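Local coordinates for protein adenosine deaminase (Burkholderia ambifaria, PDB 4GXW) that binds a zinc ion in a TIM-barrel fold and, as a member of the adenosine and AMP deaminase family, probably deaminates a purine such as adenine or adenosine, at residues 115-119 / 120-124; 340-343 / 344-347. One frame throughout, in Å; residues are numbered along the deposited sequence.

Contact 1 (115-119 / 120-124); sequences FFWNP and TGTVR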
ATOM      1  N   PHE A 115      -1.599  -6.545   2.916  1.00  8.84           N
ATOM      2  CA  PHE A 115      -1.035  -6.449   1.571  1.00  9.29           C
ATOM      3  C   PHE A 115      -1.905  -7.098   0.502  1.00  8.24           C
ATOM      4  O   PHE A 115      -2.657  -8.040   0.782  1.00  9.33           O
ATOM      5  CB  PHE A 115       0.413  -6.971   1.540  1.00  9.23           C
ATOM      6  CG  PHE A 115       0.561  -8.431   1.897  1.00  8.98           C
ATOM      7  CD1 PHE A 115       0.687  -8.838   3.219  1.00  9.99           C
ATOM      8  CD2 PHE A 115       0.597  -9.397   0.905  1.00  8.56           C
ATOM      9  CE1 PHE A 115       0.848 -10.196   3.539  1.00  9.31           C
ATOM     10  CE2 PHE A 115       0.758 -10.739   1.222  1.00  9.62           C
ATOM     11  CZ  PHE A 115       0.870 -11.138   2.539  1.00  9.88           C
ATOM     12  N   PHE A 116      -1.804  -6.559  -0.713  1.00  7.68           N
ATOM     13  CA  PHE A 116      -2.636  -6.947  -1.849  1.00  7.71           C
ATOM     14  C   PHE A 116      -1.982  -8.034  -2.707  1.00  8.04           C
ATOM     15  O   PHE A 116      -0.778  -7.988  -2.983  1.00  8.79           O
ATOM     16  CB  PHE A 116      -2.880  -5.739  -2.756  1.00  7.71           C
ATOM     17  CG  PHE A 116      -3.584  -4.574  -2.093  1.00  7.76           C
ATOM     18  CD1 PHE A 116      -4.740  -4.754  -1.350  1.00  9.05           C
ATOM     19  CD2 PHE A 116      -3.071  -3.287  -2.211  1.00 10.17           C
ATOM     20  CE1 PHE A 116      -5.379  -3.666  -0.753  1.00 10.05           C
ATOM     21  CE2 PHE A 116      -3.717  -2.201  -1.615  1.00  9.62           C
ATOM     22  CZ  PHE A 116      -4.871  -2.403  -0.885  1.00 10.84           C
ATOM     23  N   TRP A 117      -2.797  -8.983  -3.161  1.00  7.76           N
ATOM     24  CA  TRP A 117      -2.356 -10.025  -4.088  1.00  7.59           C
ATOM     25  C   TRP A 117      -3.497 -10.263  -5.060  1.00  9.37           C
ATOM     26  O   TRP A 117      -4.647 -10.374  -4.629  1.00 10.18           O
ATOM     27  CB  TRP A 117      -2.044 -11.316  -3.326  1.00  9.16           C
ATOM     28  CG  TRP A 117      -2.076 -12.577  -4.160  1.00  7.80           C
ATOM     29  CD1 TRP A 117      -1.306 -12.866  -5.260  1.00  8.43           C
ATOM     30  CD2 TRP A 117      -2.913 -13.725  -3.950  1.00  8.21           C
ATOM     31  NE1 TRP A 117      -1.620 -14.126  -5.744  1.00  8.49           N
ATOM     32  CE2 TRP A 117      -2.592 -14.671  -4.945  1.00  8.13           C
ATOM     33  CE3 TRP A 117      -3.886 -14.048  -2.997  1.00  8.93           C
ATOM     34  CZ2 TRP A 117      -3.237 -15.903  -5.032  1.00  9.10           C
ATOM     35  CZ3 TRP A 117      -4.510 -15.272  -3.077  1.00  8.64           C
ATOM     36  CH2 TRP A 117      -4.182 -16.186  -4.087  1.00  9.30           C
ATOM     37  N   ASN A 118      -3.198 -10.321  -6.358  1.00  8.71           N
ATOM     38  CA  ASN A 118      -4.225 -10.600  -7.369  1.00  9.91           C
ATOM     39  C   ASN A 118      -4.306 -12.086  -7.716  1.00  9.68           C
ATOM     40  O   ASN A 118      -3.466 -12.613  -8.443  1.00 10.12           O
ATOM     41  CB  ASN A 118      -3.973  -9.812  -8.655  1.00 12.67           C
ATOM     42  CG  ASN A 118      -3.877  -8.325  -8.432  1.00 12.70           C
ATOM     43  OD1 ASN A 118      -2.771  -7.783  -8.330  1.00 13.97           O
ATOM     44  ND2 ASN A 118      -5.028  -7.642  -8.382  1.00 10.72           N
ATOM     45  N   PRO A 119      -5.334 -12.773  -7.202  1.00  7.81           N
ATOM     46  CA  PRO A 119      -5.443 -14.207  -7.509  1.00  8.92           C
ATOM     47  C   PRO A 119      -5.751 -14.524  -8.967  1.00  8.73           C
ATOM     48  O   PRO A 119      -5.426 -15.623  -9.412  1.00  9.55           O
ATOM     49  CB  PRO A 119      -6.609 -14.678  -6.636  1.00 11.92           C
ATOM     50  CG  PRO A 119      -6.888 -13.574  -5.681  1.00 15.17           C
ATOM     51  CD  PRO A 119      -6.391 -12.304  -6.293  1.00 10.00           C
ATOM     52  N   THR A 120      -6.383 -13.601  -9.690  1.00  9.05           N
ATOM     53  CA  THR A 120      -6.719 -13.869 -11.084  1.00  8.99           C
ATOM     54  C   THR A 120      -5.469 -14.175 -11.905  1.00  8.39           C
ATOM     55  O   THR A 120      -5.411 -15.190 -12.610  1.00  9.69           O
ATOM     56  CB  THR A 120      -7.508 -12.711 -11.718  1.00 10.06           C
ATOM     57  OG1 THR A 120      -8.691 -12.470 -10.951  1.00 10.22           O
ATOM     58  CG2 THR A 120      -7.889 -13.035 -13.153  1.00 12.11           C
ATOM     59  N   GLY A 121      -4.456 -13.320 -11.799  1.00  9.08           N
ATOM     60  CA  GLY A 121      -3.196 -13.559 -12.483  1.00 10.13           C
ATOM     61  C   GLY A 121      -2.551 -14.871 -12.066  1.00  9.43           C
ATOM     62  O   GLY A 121      -2.064 -15.628 -12.902  1.00 10.13           O
ATOM     63  N   THR A 122      -2.549 -15.160 -10.773  1.00  8.46           N
ATOM     64  CA  THR A 122      -1.914 -16.374 -10.287  1.00  8.76           C
ATOM     65  C   THR A 122      -2.613 -17.631 -10.813  1.00  8.68           C
ATOM     66  O   THR A 122      -1.960 -18.557 -11.298  1.00  9.61           O
ATOM     67  CB  THR A 122      -1.879 -16.368  -8.756  1.00  7.99           C
ATOM     68  OG1 THR A 122      -1.095 -15.247  -8.327  1.00  9.96           O
ATOM     69  CG2 THR A 122      -1.282 -17.661  -8.222  1.00 10.10           C
ATOM     70  N   VAL A 123      -3.935 -17.669 -10.707  1.00  8.82           N
ATOM     71  CA  VAL A 123      -4.684 -18.853 -11.127  1.00  9.43           C
ATOM     72  C   VAL A 123      -4.755 -18.984 -12.653  1.00  8.78           C
ATOM     73  O   VAL A 123      -4.470 -20.051 -13.204  1.00  9.75           O
ATOM     74  CB  VAL A 123      -6.112 -18.871 -10.527  1.00 10.00           C
ATOM     75  CG1 VAL A 123      -6.877 -20.096 -11.004  1.00 11.96           C
ATOM     76  CG2 VAL A 123      -6.054 -18.850  -9.006  1.00 10.62           C
ATOM     77  N   ARG A 124      -5.112 -17.896 -13.333  1.00  9.01           N
ATOM     78  CA  ARG A 124      -5.353 -17.947 -14.775  1.00 10.57           C
ATOM     79  C   ARG A 124      -4.089 -17.847 -15.613  1.00 11.21           C
ATOM     80  O   ARG A 124      -4.022 -18.425 -16.694  1.00 13.69           O
ATOM     81  CB  ARG A 124      -6.313 -16.837 -15.213  1.00 10.24           C
ATOM     82  CG  ARG A 124      -7.597 -16.717 -14.406  1.00 12.01           C
ATOM     83  CD  ARG A 124      -8.467 -17.956 -14.482  1.00 14.53           C
ATOM     84  NE  ARG A 124      -9.774 -17.673 -13.890  1.00 14.97           N
ATOM     85  CZ  ARG A 124     -10.570 -18.578 -13.329  1.00 14.18           C
ATOM     86  NH1 ARG A 124     -10.204 -19.851 -13.265  1.00 16.31           N
ATOM     87  NH2 ARG A 124     -11.734 -18.195 -12.822  1.00 15.38           N
TER
HETATM   88  O   HOH W   1      -0.677 -11.958  -8.750  1.00 16.32           O
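T120 follows P119 at the start of helix 119-126 and packs its side chain on I170 of helix 164-176; its carbonyl O accepts a hydrogen bond from R124 N at 2.8 Å. Past G121, T122 carries the main side-chain link. Its OG1 accepts from the indole N-H of W117, with NE1 to OG1 at 2.9 Å, and sits at the ring edge only 14° out of the indole plane. With CG roughly anti to the backbone N (chi1 158°), the indole of W117 swings along the chain and its N-H edge meets T122, while P119 CA lies 3.7 Å above one face of the ring, offset toward the rim. The whole is a strand-to-helix turn at the end of strand 110-117 in the TIM barrel: N118, just before the helix, turns its amide to D188 and S157 O instead of capping, about 5 Å from the side chain of the zinc ligand H37. A water joins N118 O at 2.9 Å to T122 OG1, the latter bond weak. V123 N then donates a hydrogen bond to P119 O (2.8 Å, N-H...O 170°), while V123 CG2 lies 3.3 Å from that same oxygen.

Contact 2 (340-343 / 344-347); sequences WVDD and DTKA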
ATOM      1  N   TRP A 340      -7.665  -3.590   9.701  1.00  9.00           N
ATOM      2  CA  TRP A 340      -8.684  -4.622   9.750  1.00 10.93           C
ATOM      3  C   TRP A 340      -8.384  -5.594  10.886  1.00 12.35           C
ATOM      4  O   TRP A 340      -8.071  -6.766  10.678  1.00 13.46           O
ATOM      5  CB  TRP A 340      -8.789  -5.308   8.390  1.00 11.80           C
ATOM      6  CG  TRP A 340      -9.427  -4.406   7.363  1.00 10.55           C
ATOM      7  CD1 TRP A 340      -9.990  -3.169   7.587  1.00  9.84           C
ATOM      8  CD2 TRP A 340      -9.581  -4.665   5.962  1.00  9.29           C
ATOM      9  NE1 TRP A 340     -10.486  -2.658   6.406  1.00 10.57           N
ATOM     10  CE2 TRP A 340     -10.238  -3.549   5.397  1.00  9.11           C
ATOM     11  CE3 TRP A 340      -9.206  -5.718   5.127  1.00 10.63           C
ATOM     12  CZ2 TRP A 340     -10.551  -3.473   4.037  1.00 10.09           C
ATOM     13  CZ3 TRP A 340      -9.517  -5.642   3.783  1.00  9.92           C
ATOM     14  CH2 TRP A 340     -10.185  -4.531   3.254  1.00  9.66           C
ATOM     15  N   VAL A 341      -8.463  -5.057  12.100  1.00 11.87           N
ATOM     16  CA  VAL A 341      -8.280  -5.823  13.327  1.00 12.63           C
ATOM     17  C   VAL A 341      -9.417  -5.456  14.267  1.00 11.80           C
ATOM     18  O   VAL A 341     -10.150  -4.496  14.004  1.00 14.31           O
ATOM     19  CB  VAL A 341      -6.919  -5.529  14.010  1.00 12.18           C
ATOM     20  CG1 VAL A 341      -5.766  -5.953  13.115  1.00 14.81           C
ATOM     21  CG2 VAL A 341      -6.789  -4.047  14.399  1.00 13.47           C
ATOM     22  N   ASP A 342      -9.575  -6.196  15.360  1.00 12.51           N
ATOM     23  CA  ASP A 342     -10.711  -5.905  16.239  1.00 16.07           C
ATOM     24  C   ASP A 342     -10.496  -4.676  17.131  1.00 14.54           C
ATOM     25  O   ASP A 342      -9.377  -4.146  17.232  1.00 12.92           O
ATOM     26  CB  ASP A 342     -11.169  -7.131  17.047  1.00 19.89           C
ATOM     27  CG  ASP A 342     -10.106  -7.658  17.998  1.00 25.19           C
ATOM     28  OD1 ASP A 342      -9.192  -6.904  18.387  1.00 20.85           O
ATOM     29  OD2 ASP A 342     -10.204  -8.842  18.384  1.00 29.63           O
ATOM     30  N   ASP A 343     -11.575  -4.227  17.767  1.00 15.54           N
ATOM     31  CA  ASP A 343     -11.540  -3.011  18.571  1.00 15.53           C
ATOM     32  C   ASP A 343     -10.553  -3.096  19.733  1.00 15.16           C
ATOM     33  O   ASP A 343      -9.907  -2.100  20.070  1.00 15.79           O
ATOM     34  CB  ASP A 343     -12.935  -2.669  19.101  1.00 21.04           C
ATOM     35  CG  ASP A 343     -13.888  -2.253  18.004  1.00 25.51           C
ATOM     36  OD1 ASP A 343     -13.418  -1.940  16.891  1.00 25.77           O
ATOM     37  OD2 ASP A 343     -15.108  -2.229  18.259  1.00 33.07           O
ATOM     38  N   ASP A 344     -10.439  -4.274  20.348  1.00 15.48           N
ATOM     39  CA  ASP A 344      -9.521  -4.443  21.478  1.00 17.63           C
ATOM     40  C   ASP A 344      -8.086  -4.204  21.041  1.00 14.55           C
ATOM     41  O   ASP A 344      -7.310  -3.531  21.730  1.00 14.36           O
ATOM     42  CB  ASP A 344      -9.641  -5.845  22.086  1.00 17.39           C
ATOM     43  CG  ASP A 344     -10.927  -6.039  22.855  1.00 28.45           C
ATOM     44  OD1 ASP A 344     -11.540  -5.027  23.262  1.00 30.99           O
ATOM     45  OD2 ASP A 344     -11.323  -7.209  23.059  1.00 36.75           O
ATOM     46  N   THR A 345      -7.747  -4.746  19.878  1.00 12.88           N
ATOM     47  CA  THR A 345      -6.423  -4.574  19.310  1.00 13.97           C
ATOM     48  C   THR A 345      -6.159  -3.100  19.007  1.00 12.33           C
ATOM     49  O   THR A 345      -5.098  -2.574  19.339  1.00 11.53           O
ATOM     50  CB  THR A 345      -6.256  -5.440  18.046  1.00 14.28           C
ATOM     51  OG1 THR A 345      -6.425  -6.822  18.398  1.00 16.10           O
ATOM     52  CG2 THR A 345      -4.881  -5.241  17.428  1.00 14.24           C
ATOM     53  N   LYS A 346      -7.134  -2.418  18.413  1.00 12.53           N
ATOM     54  CA  LYS A 346      -6.969  -0.997  18.118  1.00 14.02           C
ATOM     55  C   LYS A 346      -6.754  -0.197  19.392  1.00 10.52           C
ATOM     56  O   LYS A 346      -5.879   0.674  19.440  1.00 12.52           O
ATOM     57  CB  LYS A 346      -8.173  -0.441  17.357  1.00 12.85           C
ATOM     58  CG  LYS A 346      -8.313  -0.988  15.951  1.00 14.27           C
ATOM     59  CD  LYS A 346      -9.507  -0.365  15.235  1.00 14.90           C
ATOM     60  CE  LYS A 346      -9.659  -0.933  13.834  1.00 14.79           C
ATOM     61  NZ  LYS A 346     -10.829  -0.341  13.114  1.00 18.88           N
ATOM     62  N   ALA A 347      -7.537  -0.494  20.428  1.00 12.16           N
ATOM     63  CA  ALA A 347      -7.421   0.238  21.682  1.00 12.23           C
ATOM     64  C   ALA A 347      -6.050   0.026  22.306  1.00 12.37           C
ATOM     65  O   ALA A 347      -5.436   0.974  22.822  1.00 12.99           O
ATOM     66  CB  ALA A 347      -8.519  -0.182  22.652  1.00 15.12           C
TER
HETATM   67  O   HOH W   2     -12.340  -2.892  14.553  1.00 20.17           O
HETATM   68  O   HOH W   3     -13.111   0.325  15.315  1.00 31.53           O
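D342 and T345 meet through one carboxylate oxygen that takes two hydrogen bonds from a single residue. T345 N reaches D342 OD1 at 3.0 Å, nearly along the C-O axis, and T345 OG1 donates to the same OD1 at 2.8 Å from the syn side, 34° out of the carboxylate plane. The aspartate is thus the N-cap of helix 343-371, with the threonine giving it both a backbone N-H and a hydroxyl. Its CG lies between its own N and carbonyl carbon (chi1 63°), which brings OD1 back to the first turn, where the two donors restrain the carboxylate; the N-terminal end of the helix would probably favour its negative charge. The backbone carries the turn onward: K346 N donates a hydrogen bond to D342 O in the carbonyl plane, and A347 N donates one to D343 O at 2.9 Å.

V341 CG2 touches both T345 CG2 and K346 CG, each at 3.8 Å, a small apolar contact beside the cap. From there the lysine runs out fully extended, its CE 3.6 Å from V341 O. Two waters span the gap between K346 NZ and D343 OD1, which are 4.9 Å apart and make no direct salt bridge. Both donate to OD1; one also donates to V341 O and accepts a weak bond from NZ, whereas the other accepts from K346 NZ at 3.2 Å. The ammonium group also donates to D337 O, near the C-terminal end of helix 325-338. V341 rests on R153 of strand 151-159. W340, just upstream, is hydrogen-bonded through its backbone N to E114, and its ring makes a cation-pi contact with R238 and packs on R212 and T214 of strand 212-217, so the loop joining helices 325-338 and 343-371 lies against the barrel strands.

Contact 1 comes first along the chain and contact 2 near its end, their centres about 27 Å apart and their nearest atoms about 6 Å apart without touching. Both are helix starts: contact 1 passes from strand 110-117 into the short helix 119-126, whereas contact 2 leads from a loop into the long C-terminal helix 343-371. The parallel barrel sheet relates them, since strand 110-117 supplies contact 1 at its C-terminal end, near the zinc, and also E114, whose OE2 is hydrogen-bonded to W340 N. Strand 151-159 also touches both. Contact 1 therefore borders the metal site, whereas contact 2 lies on the surface away from it.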